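Local coordinates for Rho guanine nucleotide exchange factor 11 (Homo sapiens, PDB 5JHH), which probably activates Rho-family GTPases by promoting exchange of GDP for GTP, using a helical RhoGEF (DH) domain followed by a PH domain, at residues Ile74-Ser79 with Arg110-Gln115; Glu29-Glu34 with Ser98-Ala103; Val116-Cys121 with Asn209-Gln214; Arg39-Leu44 with Ile164-Arg169. All blocks are in the same frame, centred on the assembly; numbering follows the deposited sequence.

Contact 1 (Ile74-Ser79 with Arg110-Gln115); sequences IEIHNS and REELQQ
Ile76 packs against Leu113 and Glu112, and each partner takes a different branch of the isoleucine. The two branches thus meet two residues of helix 107-121 with no hydrogen bond across. The CG2 methyl, anti to the backbone N, meets Leu113: Ile76 CG2 lies 3.9 Å from Leu113 CD1, and the two side chains cross at about a right angle. The other branch turns at chi2 (-60°) and carries the terminal methyl to the glutamate, where Ile76 CD1 stands 3.6 Å from Glu112 CG. It is equally close to the carboxylate carbon and nearly as close to both oxygens, so the methyl rests over the flat of the carboxylate. Glu112 is extended from CA to CD (chi2 -179°) and slides past Ile76 in the opposite direction; its exposed carboxylate also forms a long, weak ion pair with Arg104.

The pairing joins helix 70-89 to helix 107-121 within the all-helical RhoGEF (DH) domain, with the CA atoms of Ile76 and Leu113 6.9 Å apart. Arg104, from helix 98-105, touches both Ile76 and Leu113 and so borders the apolar pair. On the side of its own helix, Ile76 CG2 also sits 4.0 Å above one face of the His77 ring, offset toward the rim. On helix 107-121, Arg110 NE donates to Gln114 OE1 over 2.9 Å. The oxygen lies in the guanidinium plane, although the donor stands well above the carbonyl plane of the amide. Arg110 NH1 is also hydrogen-bonded to Gln200 OE1 of helix 189-227.

Contact 2 (Glu29-Glu34 with Ser98-Ala103); sequences ELFVTE and SDLMLA
The Phe31 ring meets Leu100 obliquely, with Phe31 CZ 4.3 Å from Leu100 CD2, a loose approach made by the far end of the ring. Met84, Ile94 and Ile97 also touch this ring, so the leucine is one of several apolar groups around it. Leu100 reaches out with CG anti to its backbone N (chi1 -179°).

Beside this pair, Leu30 and Met101 reach toward each other and touch tip to tip: Leu30 CD2 is 3.7 Å from Met101 CE and 3.9 Å from Met101 SD. Bends at chi2 and chi3 of the methionine swing SD and CE round to meet the leucine methyl; the nearest CA atoms, those of Leu30 and Met101, are 10.8 Å apart. Segments 29-34 and 98-103 therefore meet through the ends of their side chains, as distant neighbours in the DH helical bundle, and Trp80 and Leu177 from two further helices also pack on Met101.

Polar chemistry gathers on another part of helix 18-54. Thr33 OG1 gives a 2.6 Å hydrogen bond to Glu29 O, which also accepts from Thr33 N, so one carbonyl serves two donors. The carboxylate of Glu29 is hydrogen-bonded to the chain of another protein, consistent with the GTPase-binding face of DH domains, while Glu34 forms a salt bridge with Arg169 and a hydrogen bond with His77.

Contact 3 (Val116-Cys121 with Asn209-Gln214); sequences VAAQFC and NEAVKQ
Ala118 and Ala211 meet methyl to methyl, Ala118 CB lying 3.8 Å from Ala211 CB. The CB of Ala211 points at the opposing helix while that of Ala118 is directed along its flank, and with nothing longer between them the two CA atoms come within 6.1 Å. The principle is familiar: small residues let helix backbones approach closely.

Next to Ala211, Val212 packs on Cys121, about a turn beyond Ala118. Here the valine uses CG2, the branch that lies beside its own backbone N (chi1 167° places CG1 anti instead). That methyl is 4.1 Å from Cys121 O, nearer to the backbone than to the side chain, since Cys121 CB stays 4.5 Å from Val212 CG2. The alanine pair is thus purely apolar, whereas the second approach sets a methyl against a backbone oxygen; no hydrogen bond crosses between the segments.

Farther round the second helix, Gln214 NE2 donates to Glu210 OE2 over 2.8 Å, meeting the oxygen from above the carboxylate plane. Asn209 OD1 accepts a hydrogen bond from the backbone of another protein's chain, against which Val212 also packs. The arrangement belongs to the DH domain of Dbl-family exchange factors, whose long last helix, here 189-227, packs along the bundle and then runs on toward the PH domain.

Contact 4 (Arg39-Leu44 with Ile164-Arg169); sequences RTLRVL and ISEMQR
Thr40 comes first, setting its methyl against Ser165: Thr40 CG2 is 3.8 Å from Ser165 OG and 4.0 Å from Ser165 CB. The threonine's rotation (chi1 -60°) places CG2 anti to the backbone N, where it faces the other helix, and leaves OG1 to a weak hydrogen bond with Ser36 O of its own helix. The serine hydroxyl is likewise occupied elsewhere, giving its proton to Leu162 O just before the segment. Two hydroxyl-bearing residues can thus pack as neighbours without bonding to one another.

Leu41 follows and reaches Glu166. Both of its methyls sit against the same oxygen, Leu41 CD1 and Leu41 CD2 each being 3.9 Å from Glu166 OE1, while Leu41 CD2 also comes within 4.1 Å of Ser165 OG. Glu166 turns at chi2 (74°), and the two side chains cross at a slant. Its other oxygen, OE2, is hydrogen-bonded to His77 NE2. That bond probably fixes the carboxylate while the leucine methyls shield its second oxygen. Farther along, Leu44 packs on Leu159 and Leu162 of helix 159-162.

The segments 39-44 and 165-169 run nearly antiparallel, at 163°, their axes approaching to 11.2 Å. Helix 70-89 closes over the junction, where Ile74 and His77 touch Leu41 and Leu73 touches Glu166. Met167 and Gln168 meet the chain of another protein, so helix 165-182 carries residues that touch both the rest of the bundle and that partner.

In the fold
All four contacts join helices of the helical bundle and none has a hydrogen bond across its own segments; several polar bonds run between contacts. Contact 1 is a largely buried packing of Ile76 and Leu113 with the exposed Glu112 at its edge, contact 3 a closer, alanine-mediated one, and they share helix 107-121. Contacts 2 and 4 are only partly buried and share helix 18-54: one is wholly apolar, while the other sets methyls against oxygens. His77 links contact 1 to both of them, through the carboxylates of Glu34 and Glu166, and Arg169 ties 164-169 back to 29-34. Contacts 2, 3 and 4 each have residues facing another protein's chain, whereas contact 1 has none.

Contact 1 (Ile74-Ser79 with Arg110-Gln115)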
loop_
_atom_site.group_PDB
_atom_site.type_symbol
_atom_site.label_atom_id
_atom_site.label_comp_id
_atom_site.label_asym_id
_atom_site.label_seq_id
_atom_site.Cartn_x
_atom_site.Cartn_y
_atom_site.Cartn_z
ATOM N N ILE A 74 18.393 11.543 6.009
ATOM C CA ILE A 74 19.317 10.801 6.827
ATOM C C ILE A 74 19.504 11.450 8.201
ATOM O O ILE A 74 19.513 10.748 9.228
ATOM C CB ILE A 74 20.652 10.679 6.099
ATOM C CG1 ILE A 74 20.529 9.610 5.002
ATOM C CG2 ILE A 74 21.798 10.445 7.056
ATOM C CD1 ILE A 74 21.768 9.503 4.103
ATOM N N GLU A 75 19.647 12.769 8.229
ATOM C CA GLU A 75 19.777 13.478 9.495
ATOM C C GLU A 75 18.501 13.443 10.405
ATOM O O GLU A 75 18.590 13.305 11.607
ATOM C CB GLU A 75 20.235 14.894 9.208
ATOM C CG GLU A 75 20.591 15.730 10.444
ATOM C CD GLU A 75 21.476 14.998 11.445
ATOM O OE1 GLU A 75 22.300 14.133 11.047
ATOM O OE2 GLU A 75 21.297 15.279 12.646
ATOM N N ILE A 76 17.315 13.488 9.827
ATOM C CA ILE A 76 16.113 13.203 10.580
ATOM C C ILE A 76 16.293 11.938 11.408
ATOM O O ILE A 76 15.920 11.891 12.599
ATOM C CB ILE A 76 14.907 12.885 9.669
ATOM C CG1 ILE A 76 14.389 14.095 8.907
ATOM C CG2 ILE A 76 13.767 12.219 10.428
ATOM C CD1 ILE A 76 13.930 15.204 9.748
ATOM N N HIS A 77 16.710 10.865 10.746
ATOM C CA HIS A 77 16.787 9.572 11.424
ATOM C C HIS A 77 18.043 9.385 12.279
ATOM O O HIS A 77 18.001 8.669 13.285
ATOM C CB HIS A 77 16.639 8.397 10.460
ATOM C CG HIS A 77 15.273 8.252 9.906
ATOM N ND1 HIS A 77 14.273 7.585 10.569
ATOM C CD2 HIS A 77 14.729 8.682 8.743
ATOM C CE1 HIS A 77 13.173 7.614 9.847
ATOM N NE2 HIS A 77 13.418 8.291 8.744
ATOM N N ASN A 78 19.146 9.970 11.870
ATOM C CA ASN A 78 20.380 9.846 12.618
ATOM C C ASN A 78 20.266 10.571 13.964
ATOM O O ASN A 78 20.591 10.008 14.994
ATOM C CB ASN A 78 21.492 10.446 11.800
ATOM C CG ASN A 78 22.837 10.434 12.509
ATOM O OD1 ASN A 78 23.410 9.391 12.780
ATOM N ND2 ASN A 78 23.348 11.612 12.778
ATOM N N SER A 79 19.725 11.775 13.954
ATOM C CA SER A 79 19.539 12.513 15.177
ATOM C C SER A 79 18.709 11.688 16.132
ATOM O O SER A 79 19.078 11.493 17.267
ATOM C CB SER A 79 18.908 13.887 14.921
ATOM O OG SER A 79 17.591 13.777 14.373
ATOM N N ARG A 110 7.281 16.790 14.207
ATOM C CA ARG A 110 6.334 16.175 13.293
ATOM C C ARG A 110 6.275 16.944 11.977
ATOM O O ARG A 110 6.280 16.339 10.904
ATOM C CB ARG A 110 4.943 16.090 13.883
ATOM C CG ARG A 110 3.877 16.099 12.795
ATOM C CD ARG A 110 2.485 15.669 13.203
ATOM N NE ARG A 110 1.649 15.783 12.031
ATOM C CZ ARG A 110 0.380 16.188 12.030
ATOM N NH1 ARG A 110 -0.285 16.373 13.153
ATOM N NH2 ARG A 110 -0.241 16.357 10.887
ATOM N N GLU A 111 6.200 18.262 12.049
ATOM C CA GLU A 111 6.102 19.058 10.837
ATOM C C GLU A 111 7.320 18.760 9.950
ATOM O O GLU A 111 7.173 18.539 8.744
ATOM C CB GLU A 111 6.045 20.561 11.159
ATOM C CG GLU A 111 4.833 21.006 11.965
ATOM C CD GLU A 111 3.549 20.811 11.209
ATOM O OE1 GLU A 111 3.549 21.009 9.969
ATOM O OE2 GLU A 111 2.557 20.427 11.814
ATOM N N GLU A 112 8.502 18.782 10.562
ATOM C CA GLU A 112 9.754 18.532 9.853
ATOM C C GLU A 112 9.770 17.140 9.202
ATOM O O GLU A 112 10.039 17.033 7.996
ATOM C CB GLU A 112 10.936 18.702 10.795
ATOM C CG GLU A 112 12.276 18.389 10.173
ATOM C CD GLU A 112 13.462 18.537 11.146
ATOM O OE1 GLU A 112 13.336 18.206 12.359
ATOM O OE2 GLU A 112 14.554 18.964 10.689
ATOM N N LEU A 113 9.382 16.103 9.955
ATOM C CA LEU A 113 9.442 14.728 9.468
ATOM C C LEU A 113 8.477 14.521 8.318
ATOM O O LEU A 113 8.850 13.937 7.293
ATOM C CB LEU A 113 9.120 13.732 10.564
ATOM C CG LEU A 113 8.924 12.279 10.125
ATOM C CD1 LEU A 113 10.065 11.645 9.329
ATOM C CD2 LEU A 113 8.724 11.447 11.364
ATOM N N GLN A 114 7.263 15.044 8.436
ATOM C CA GLN A 114 6.310 14.830 7.368
ATOM C C GLN A 114 6.668 15.606 6.131
ATOM O O GLN A 114 6.433 15.109 5.052
ATOM C CB GLN A 114 4.850 15.024 7.778
ATOM C CG GLN A 114 4.385 16.425 8.024
ATOM C CD GLN A 114 3.059 16.495 8.822
ATOM O OE1 GLN A 114 2.516 15.492 9.279
ATOM N NE2 GLN A 114 2.497 17.724 8.930
ATOM N N GLN A 115 7.298 16.766 6.266
ATOM C CA GLN A 115 7.639 17.531 5.099
ATOM C C GLN A 115 8.714 16.778 4.374
ATOM O O GLN A 115 8.694 16.664 3.184
ATOM C CB GLN A 115 8.289 18.887 5.402
ATOM C CG GLN A 115 7.486 19.938 6.069
ATOM C CD GLN A 115 8.360 21.178 6.352
ATOM O OE1 GLN A 115 9.173 21.208 7.295
ATOM N NE2 GLN A 115 8.215 22.171 5.529
#

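Contact 2 (Glu29-Glu34 with Ser98-Ala103)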
loop_
_atom_site.group_PDB
_atom_site.type_symbol
_atom_site.label_atom_id
_atom_site.label_comp_id
_atom_site.label_asym_id
_atom_site.label_seq_id
_atom_site.Cartn_x
_atom_site.Cartn_y
_atom_site.Cartn_z
ATOM N N GLU A 29 13.220 -3.701 19.610
ATOM C CA GLU A 29 12.983 -3.832 18.180
ATOM C C GLU A 29 12.933 -2.457 17.488
ATOM O O GLU A 29 13.540 -2.253 16.443
ATOM C CB GLU A 29 11.687 -4.606 17.893
ATOM C CG GLU A 29 11.577 -4.945 16.417
ATOM C CD GLU A 29 10.277 -5.557 15.969
ATOM O OE1 GLU A 29 9.310 -5.659 16.763
ATOM O OE2 GLU A 29 10.232 -5.925 14.771
ATOM N N LEU A 30 12.223 -1.519 18.091
ATOM C CA LEU A 30 12.185 -0.175 17.598
ATOM C C LEU A 30 13.568 0.380 17.407
ATOM O O LEU A 30 13.906 0.846 16.321
ATOM C CB LEU A 30 11.403 0.712 18.541
ATOM C CG LEU A 30 11.508 2.195 18.249
ATOM C CD1 LEU A 30 10.781 2.541 16.955
ATOM C CD2 LEU A 30 10.904 2.980 19.394
ATOM N N PHE A 31 14.387 0.311 18.451
ATOM C CA PHE A 31 15.739 0.820 18.359
ATOM C C PHE A 31 16.547 0.126 17.296
ATOM O O PHE A 31 17.218 0.781 16.514
ATOM C CB PHE A 31 16.476 0.708 19.691
ATOM C CG PHE A 31 15.981 1.658 20.774
ATOM C CD1 PHE A 31 14.899 2.490 20.579
ATOM C CD2 PHE A 31 16.579 1.654 22.015
ATOM C CE1 PHE A 31 14.460 3.337 21.578
ATOM C CE2 PHE A 31 16.156 2.499 23.012
ATOM C CZ PHE A 31 15.103 3.348 22.800
ATOM N N VAL A 32 16.509 -1.189 17.271
ATOM C CA VAL A 32 17.373 -1.941 16.380
ATOM C C VAL A 32 16.922 -1.713 14.945
ATOM O O VAL A 32 17.735 -1.559 14.062
ATOM C CB VAL A 32 17.378 -3.437 16.734
ATOM C CG1 VAL A 32 18.115 -4.248 15.681
ATOM C CG2 VAL A 32 18.075 -3.630 18.070
ATOM N N THR A 33 15.621 -1.658 14.713
ATOM C CA THR A 33 15.159 -1.437 13.353
ATOM C C THR A 33 15.295 0.041 12.908
ATOM O O THR A 33 15.386 0.334 11.718
ATOM C CB THR A 33 13.728 -1.833 13.203
ATOM O OG1 THR A 33 12.947 -1.129 14.196
ATOM C CG2 THR A 33 13.603 -3.339 13.339
ATOM N N GLU A 34 15.377 0.964 13.844
ATOM C CA GLU A 34 15.749 2.325 13.466
ATOM C C GLU A 34 17.187 2.406 12.976
ATOM O O GLU A 34 17.469 2.984 11.916
ATOM C CB GLU A 34 15.522 3.276 14.590
ATOM C CG GLU A 34 15.668 4.720 14.201
ATOM C CD GLU A 34 14.578 5.239 13.248
ATOM O OE1 GLU A 34 13.474 4.649 13.103
ATOM O OE2 GLU A 34 14.850 6.293 12.644
ATOM N N SER A 98 8.342 8.091 26.282
ATOM C CA SER A 98 7.380 8.895 25.571
ATOM C C SER A 98 7.980 10.207 25.073
ATOM O O SER A 98 7.633 10.670 24.000
ATOM C CB SER A 98 6.134 9.170 26.423
ATOM O OG SER A 98 6.488 9.811 27.620
ATOM N N ASP A 99 8.853 10.817 25.853
ATOM C CA ASP A 99 9.444 12.064 25.461
ATOM C C ASP A 99 10.348 11.887 24.200
ATOM O O ASP A 99 10.429 12.753 23.378
ATOM C CB ASP A 99 10.313 12.606 26.591
ATOM C CG ASP A 99 9.509 13.177 27.784
ATOM O OD1 ASP A 99 8.319 13.520 27.669
ATOM O OD2 ASP A 99 10.136 13.319 28.849
ATOM N N LEU A 100 11.123 10.820 24.143
ATOM C CA LEU A 100 11.868 10.513 22.961
ATOM C C LEU A 100 10.925 10.342 21.748
ATOM O O LEU A 100 11.168 10.906 20.689
ATOM C CB LEU A 100 12.692 9.264 23.208
ATOM C CG LEU A 100 13.590 8.759 22.092
ATOM C CD1 LEU A 100 14.568 9.810 21.594
ATOM C CD2 LEU A 100 14.345 7.568 22.610
ATOM N N MET A 101 9.790 9.674 21.933
ATOM C CA MET A 101 8.825 9.536 20.849
ATOM C C MET A 101 8.245 10.872 20.439
ATOM O O MET A 101 8.113 11.168 19.242
ATOM C CB MET A 101 7.711 8.602 21.245
ATOM C CG MET A 101 8.170 7.213 21.696
ATOM S SD MET A 101 8.993 6.280 20.404
ATOM C CE MET A 101 10.666 6.350 20.936
ATOM N N LEU A 102 7.867 11.690 21.412
ATOM C CA LEU A 102 7.362 13.008 21.081
ATOM C C LEU A 102 8.425 13.905 20.442
ATOM O O LEU A 102 8.089 14.808 19.689
ATOM C CB LEU A 102 6.770 13.725 22.304
ATOM C CG LEU A 102 5.598 13.001 22.980
ATOM C CD1 LEU A 102 5.238 13.706 24.287
ATOM C CD2 LEU A 102 4.380 12.943 22.068
ATOM N N ALA A 103 9.690 13.691 20.755
ATOM C CA ALA A 103 10.703 14.512 20.177
ATOM C C ALA A 103 10.856 14.235 18.654
ATOM O O ALA A 103 11.399 15.068 17.908
ATOM C CB ALA A 103 12.015 14.321 20.914
#

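Contact 3 (Val116-Cys121 with Asn209-Gln214)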
loop_
_atom_site.group_PDB
_atom_site.type_symbol
_atom_site.label_atom_id
_atom_site.label_comp_id
_atom_site.label_asym_id
_atom_site.label_seq_id
_atom_site.Cartn_x
_atom_site.Cartn_y
_atom_site.Cartn_z
ATOM N N VAL A 116 9.759 16.433 5.099
ATOM C CA VAL A 116 10.918 15.794 4.511
ATOM C C VAL A 116 10.528 14.439 3.941
ATOM O O VAL A 116 10.815 14.177 2.809
ATOM C CB VAL A 116 12.038 15.686 5.535
ATOM C CG1 VAL A 116 13.205 14.929 4.960
ATOM C CG2 VAL A 116 12.495 17.103 5.922
ATOM N N ALA A 117 9.769 13.636 4.672
ATOM C CA ALA A 117 9.379 12.340 4.131
ATOM C C ALA A 117 8.490 12.489 2.921
ATOM O O ALA A 117 8.594 11.723 1.957
ATOM C CB ALA A 117 8.689 11.491 5.178
ATOM N N ALA A 118 7.644 13.501 2.919
ATOM C CA ALA A 118 6.719 13.661 1.805
ATOM C C ALA A 118 7.451 14.102 0.551
ATOM O O ALA A 118 7.203 13.586 -0.514
ATOM C CB ALA A 118 5.609 14.675 2.147
ATOM N N GLN A 119 8.349 15.061 0.688
ATOM C CA GLN A 119 9.162 15.502 -0.429
ATOM C C GLN A 119 9.967 14.311 -0.976
ATOM O O GLN A 119 9.987 14.082 -2.165
ATOM C CB GLN A 119 10.064 16.689 -0.042
ATOM C CG GLN A 119 10.656 17.401 -1.251
ATOM C CD GLN A 119 11.879 18.289 -0.973
ATOM O OE1 GLN A 119 12.586 18.658 -1.915
ATOM N NE2 GLN A 119 12.120 18.657 0.304
ATOM N N PHE A 120 10.573 13.502 -0.115
ATOM C CA PHE A 120 11.307 12.340 -0.613
ATOM C C PHE A 120 10.434 11.328 -1.375
ATOM O O PHE A 120 10.894 10.777 -2.357
ATOM C CB PHE A 120 12.046 11.645 0.516
ATOM C CG PHE A 120 12.966 10.533 0.063
ATOM C CD1 PHE A 120 14.231 10.809 -0.382
ATOM C CD2 PHE A 120 12.577 9.210 0.176
ATOM C CE1 PHE A 120 15.080 9.793 -0.751
ATOM C CE2 PHE A 120 13.426 8.189 -0.189
ATOM C CZ PHE A 120 14.680 8.476 -0.652
ATOM N N CYS A 121 9.195 11.107 -0.970
ATOM C CA CYS A 121 8.412 10.022 -1.518
ATOM C C CYS A 121 7.434 10.417 -2.594
ATOM O O CYS A 121 6.997 9.560 -3.349
ATOM C CB CYS A 121 7.526 9.376 -0.420
ATOM S SG CYS A 121 8.487 8.652 0.920
ATOM N N ASN A 209 0.570 10.176 2.605
ATOM C CA ASN A 209 -0.414 9.593 1.704
ATOM C C ASN A 209 -0.976 10.657 0.765
ATOM O O ASN A 209 -1.034 10.489 -0.443
ATOM C CB ASN A 209 -1.560 8.912 2.502
ATOM C CG ASN A 209 -2.521 8.132 1.612
ATOM O OD1 ASN A 209 -2.295 6.978 1.272
ATOM N ND2 ASN A 209 -3.563 8.792 1.174
ATOM N N GLU A 210 -1.381 11.764 1.337
ATOM C CA GLU A 210 -1.935 12.838 0.548
ATOM C C GLU A 210 -0.902 13.436 -0.416
ATOM O O GLU A 210 -1.227 13.709 -1.563
ATOM C CB GLU A 210 -2.569 13.877 1.493
ATOM C CG GLU A 210 -3.341 14.988 0.819
ATOM C CD GLU A 210 -4.623 14.532 0.170
ATOM O OE1 GLU A 210 -5.186 13.511 0.595
ATOM O OE2 GLU A 210 -5.075 15.233 -0.751
ATOM N N ALA A 211 0.355 13.588 -0.017
ATOM C CA ALA A 211 1.316 14.152 -0.957
ATOM C C ALA A 211 1.532 13.263 -2.162
ATOM O O ALA A 211 1.691 13.752 -3.292
ATOM C CB ALA A 211 2.655 14.407 -0.289
ATOM N N VAL A 212 1.605 11.955 -1.927
ATOM C CA VAL A 212 1.798 11.034 -3.022
ATOM C C VAL A 212 0.581 11.139 -3.925
ATOM O O VAL A 212 0.680 11.239 -5.151
ATOM C CB VAL A 212 1.921 9.608 -2.496
ATOM C CG1 VAL A 212 1.815 8.570 -3.584
ATOM C CG2 VAL A 212 3.225 9.452 -1.743
ATOM N N LYS A 213 -0.581 11.159 -3.312
ATOM C CA LYS A 213 -1.807 11.223 -4.086
ATOM C C LYS A 213 -1.845 12.424 -5.020
ATOM O O LYS A 213 -2.074 12.252 -6.209
ATOM C CB LYS A 213 -2.965 11.245 -3.170
ATOM C CG LYS A 213 -4.274 11.534 -3.849
ATOM C CD LYS A 213 -5.310 11.610 -2.741
ATOM C CE LYS A 213 -6.687 11.459 -3.310
ATOM N NZ LYS A 213 -7.635 11.406 -2.179
ATOM N N GLN A 214 -1.552 13.614 -4.500
ATOM C CA GLN A 214 -1.694 14.824 -5.283
ATOM C C GLN A 214 -0.582 14.911 -6.302
ATOM O O GLN A 214 -0.811 15.298 -7.442
ATOM C CB GLN A 214 -1.720 16.082 -4.396
ATOM C CG GLN A 214 -3.013 16.275 -3.558
ATOM C CD GLN A 214 -4.353 15.938 -4.282
ATOM O OE1 GLN A 214 -4.552 16.224 -5.477
ATOM N NE2 GLN A 214 -5.273 15.336 -3.548
#

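Contact 4 (Arg39-Leu44 with Ile164-Arg169)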
loop_
_atom_site.group_PDB
_atom_site.type_symbol
_atom_site.label_atom_id
_atom_site.label_comp_id
_atom_site.label_asym_id
_atom_site.label_seq_id
_atom_site.Cartn_x
_atom_site.Cartn_y
_atom_site.Cartn_z
ATOM N N ARG A 39 20.769 2.446 8.256
ATOM C CA ARG A 39 21.757 1.755 7.437
ATOM C C ARG A 39 21.310 1.759 5.989
ATOM O O ARG A 39 22.088 2.095 5.088
ATOM C CB ARG A 39 21.966 0.324 7.922
ATOM C CG ARG A 39 23.240 -0.337 7.404
ATOM C CD ARG A 39 23.051 -1.847 7.219
ATOM N NE ARG A 39 23.845 -2.343 6.107
ATOM C CZ ARG A 39 23.345 -2.759 4.948
ATOM N NH1 ARG A 39 24.156 -3.180 4.020
ATOM N NH2 ARG A 39 22.039 -2.778 4.720
ATOM N N THR A 40 20.039 1.436 5.766
ATOM C CA THR A 40 19.524 1.376 4.424
ATOM C C THR A 40 19.589 2.727 3.732
ATOM O O THR A 40 19.898 2.810 2.558
ATOM C CB THR A 40 18.084 0.889 4.430
ATOM O OG1 THR A 40 18.043 -0.399 5.010
ATOM C CG2 THR A 40 17.510 0.783 3.044
ATOM N N LEU A 41 19.311 3.798 4.446
ATOM C CA LEU A 41 19.429 5.080 3.822
ATOM C C LEU A 41 20.868 5.386 3.425
ATOM O O LEU A 41 21.102 6.076 2.403
ATOM C CB LEU A 41 18.907 6.201 4.699
ATOM C CG LEU A 41 17.454 6.087 5.125
ATOM C CD1 LEU A 41 17.118 7.257 6.047
ATOM C CD2 LEU A 41 16.505 6.064 3.954
ATOM N N ARG A 42 21.825 4.934 4.227
ATOM C CA ARG A 42 23.238 5.221 3.918
ATOM C C ARG A 42 23.733 4.376 2.790
ATOM O O ARG A 42 24.625 4.801 2.059
ATOM C CB ARG A 42 24.164 5.061 5.107
ATOM C CG ARG A 42 23.932 6.161 6.111
ATOM C CD ARG A 42 24.888 6.064 7.273
ATOM N NE ARG A 42 24.927 7.341 7.982
ATOM C CZ ARG A 42 24.755 7.475 9.281
ATOM N NH1 ARG A 42 24.773 8.683 9.822
ATOM N NH2 ARG A 42 24.580 6.397 10.043
ATOM N N VAL A 43 23.105 3.226 2.600
ATOM C CA VAL A 43 23.333 2.460 1.396
ATOM C C VAL A 43 22.814 3.228 0.182
ATOM O O VAL A 43 23.519 3.325 -0.824
ATOM C CB VAL A 43 22.641 1.107 1.435
ATOM C CG1 VAL A 43 22.745 0.420 0.092
ATOM C CG2 VAL A 43 23.278 0.239 2.499
ATOM N N LEU A 44 21.614 3.813 0.278
ATOM C CA LEU A 44 21.121 4.561 -0.834
ATOM C C LEU A 44 22.096 5.684 -1.150
ATOM O O LEU A 44 22.331 6.025 -2.321
ATOM C CB LEU A 44 19.745 5.169 -0.545
ATOM C CG LEU A 44 18.566 4.212 -0.453
ATOM C CD1 LEU A 44 17.336 4.960 0.025
ATOM C CD2 LEU A 44 18.275 3.595 -1.820
ATOM N N ILE A 164 12.086 2.685 -1.391
ATOM C CA ILE A 164 10.797 2.705 -0.757
ATOM C C ILE A 164 10.866 2.483 0.756
ATOM O O ILE A 164 9.865 2.581 1.451
ATOM C CB ILE A 164 9.886 1.657 -1.406
ATOM C CG1 ILE A 164 8.454 1.952 -1.065
ATOM C CG2 ILE A 164 10.241 0.247 -0.947
ATOM C CD1 ILE A 164 7.486 1.031 -1.696
ATOM N N SER A 165 12.056 2.265 1.281
ATOM C CA SER A 165 12.186 1.921 2.680
ATOM C C SER A 165 11.696 3.048 3.571
ATOM O O SER A 165 11.238 2.782 4.655
ATOM C CB SER A 165 13.638 1.591 3.020
ATOM O OG SER A 165 14.356 2.794 2.761
ATOM N N GLU A 166 11.782 4.303 3.156
ATOM C CA GLU A 166 11.311 5.323 4.031
ATOM C C GLU A 166 9.784 5.248 4.234
ATOM O O GLU A 166 9.288 5.293 5.361
ATOM C CB GLU A 166 11.649 6.693 3.488
ATOM C CG GLU A 166 11.236 7.804 4.465
ATOM C CD GLU A 166 12.132 7.898 5.670
ATOM O OE1 GLU A 166 13.239 7.347 5.588
ATOM O OE2 GLU A 166 11.749 8.545 6.683
ATOM N N MET A 167 9.030 5.189 3.148
ATOM C CA MET A 167 7.597 5.034 3.280
ATOM C C MET A 167 7.315 3.850 4.147
ATOM O O MET A 167 6.526 3.933 5.087
ATOM C CB MET A 167 6.910 4.870 1.934
ATOM C CG MET A 167 5.406 4.688 2.027
ATOM S SD MET A 167 4.834 3.020 2.374
ATOM C CE MET A 167 5.293 2.170 0.865
ATOM N N GLN A 168 7.971 2.738 3.883
ATOM C CA GLN A 168 7.705 1.519 4.685
ATOM C C GLN A 168 8.056 1.699 6.163
ATOM O O GLN A 168 7.352 1.230 7.020
ATOM C CB GLN A 168 8.454 0.297 4.152
ATOM C CG GLN A 168 8.082 -0.094 2.725
ATOM C CD GLN A 168 8.874 -1.323 2.261
ATOM O OE1 GLN A 168 8.309 -2.288 1.724
ATOM N NE2 GLN A 168 10.187 -1.299 2.499
ATOM N N ARG A 169 9.130 2.408 6.442
ATOM C CA ARG A 169 9.497 2.669 7.807
ATOM C C ARG A 169 8.417 3.491 8.550
ATOM O O ARG A 169 8.015 3.163 9.644
ATOM C CB ARG A 169 10.845 3.374 7.835
ATOM C CG ARG A 169 11.349 3.607 9.227
ATOM C CD ARG A 169 11.284 2.323 10.040
ATOM N NE ARG A 169 11.899 2.536 11.337
ATOM C CZ ARG A 169 11.967 1.630 12.299
ATOM N NH1 ARG A 169 11.486 0.437 12.117
ATOM N NH2 ARG A 169 12.534 1.947 13.451
#